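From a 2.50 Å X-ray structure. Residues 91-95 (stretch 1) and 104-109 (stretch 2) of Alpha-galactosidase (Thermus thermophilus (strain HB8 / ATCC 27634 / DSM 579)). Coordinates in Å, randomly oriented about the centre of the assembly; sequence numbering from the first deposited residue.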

# COMPACT_ATOMS: atom_id res chain seq x y z
N SER E 91 -22.96 23.34 8.80
CA SER E 91 -24.33 23.19 8.33
C SER E 91 -25.09 24.51 8.41
O SER E 91 -25.15 25.14 9.47
N GLY E 92 -25.67 24.91 7.28
CA GLY E 92 -26.63 26.00 7.25
C GLY E 92 -26.03 27.39 7.38
O GLY E 92 -26.38 28.27 6.59
N VAL E 93 -25.14 27.60 8.35
CA VAL E 93 -24.56 28.92 8.59
C VAL E 93 -23.07 28.79 8.91
O VAL E 93 -22.62 27.80 9.49
N GLY E 94 -22.31 29.80 8.51
CA GLY E 94 -20.91 29.89 8.87
C GLY E 94 -20.55 31.34 9.11
O GLY E 94 -21.32 32.25 8.81
N ALA E 95 -19.37 31.53 9.69
CA ALA E 95 -18.91 32.89 9.92
C ALA E 95 -17.40 32.91 10.04
O ALA E 95 -16.78 31.92 10.46
N LEU E 104 -18.10 38.01 10.05
CA LEU E 104 -18.74 37.97 8.74
C LEU E 104 -19.57 36.69 8.70
O LEU E 104 -19.02 35.59 8.73
N LEU E 105 -20.89 36.84 8.63
CA LEU E 105 -21.82 35.73 8.72
C LEU E 105 -22.47 35.47 7.37
O LEU E 105 -22.95 36.40 6.72
N LEU E 106 -22.51 34.20 6.98
CA LEU E 106 -23.24 33.73 5.80
C LEU E 106 -24.15 32.60 6.25
O LEU E 106 -23.67 31.54 6.65
N GLY E 107 -25.47 32.82 6.17
CA GLY E 107 -26.42 31.83 6.63
C GLY E 107 -27.56 31.52 5.67
O GLY E 107 -28.19 32.42 5.12
N ALA E 108 -27.85 30.24 5.47
CA ALA E 108 -28.94 29.85 4.59
C ALA E 108 -30.30 30.23 5.16
O ALA E 108 -30.55 30.11 6.37
N LEU E 109 -31.19 30.68 4.29
CA LEU E 109 -32.57 30.95 4.64
C LEU E 109 -33.52 29.84 4.21
O LEU E 109 -34.71 29.92 4.50

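Neighbouring antiparallel strands are held together by their backbones, while their side chains meet along the faces of the sheet, and this pair from an alpha-galactosidase illustrates the principle. All the hydrogen bonds between the stretches are backbone to backbone. The shortest runs from A108 N to G92 O at 2.7 Å and is almost linear. G94 and L106 then form a reciprocal pair, with G94 N to L106 O and L106 N to G94 O both 2.9 Å. CA-H...O contacts accompany these bonds and continue past the G94-L106 pair, where the shortest joins A95 CA to L104 O at 3.0 Å.

Side-chain packing centres on the face shared by V93, A95 and L105. V93, in the p rotamer, places CG2 3.9 Å from L105 CG and also 3.9 Å from G107 CA. G107 lies directly across from V93, and a beta carbon there would sit tightly against that methyl; the glycine leaves the space to valine. L105 has chi1 t and an off-well chi2 of 148°, and its CB lies 4.4 Å from A95 CB, so the leucine contacts both residues. L106 (chi1 t, chi2 p) points to the other face, where its cross-strand partner G94 offers no side chain to meet it.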

# COMPACT_ATOMS: atom_id res chain seq x y z
CB SER E 91 -25.08 22.13 9.13
OG SER E 91 -26.48 22.30 8.94
CB VAL E 93 -25.31 29.68 9.72
CG1 VAL E 93 -25.34 28.83 10.98
CG2 VAL E 93 -24.66 31.06 10.00
CB ALA E 95 -19.55 33.50 11.18
CB LEU E 104 -17.70 38.01 7.62
CG LEU E 104 -18.25 37.97 6.19
CD1 LEU E 104 -18.89 39.30 5.84
CD2 LEU E 104 -17.15 37.61 5.22
CB LEU E 105 -22.91 35.99 9.76
CG LEU E 105 -23.95 34.91 10.05
CD1 LEU E 105 -24.41 34.96 11.50
CD2 LEU E 105 -25.16 35.01 9.10
CB LEU E 106 -22.27 33.26 4.72
CG LEU E 106 -22.95 32.64 3.49
CD1 LEU E 106 -23.51 33.76 2.60
CD2 LEU E 106 -21.99 31.72 2.73
CB ALA E 108 -28.90 28.35 4.35
CB LEU E 109 -33.02 32.29 4.03
CG LEU E 109 -32.26 33.49 4.61
CD1 LEU E 109 -32.77 34.79 4.04
CD2 LEU E 109 -32.35 33.50 6.13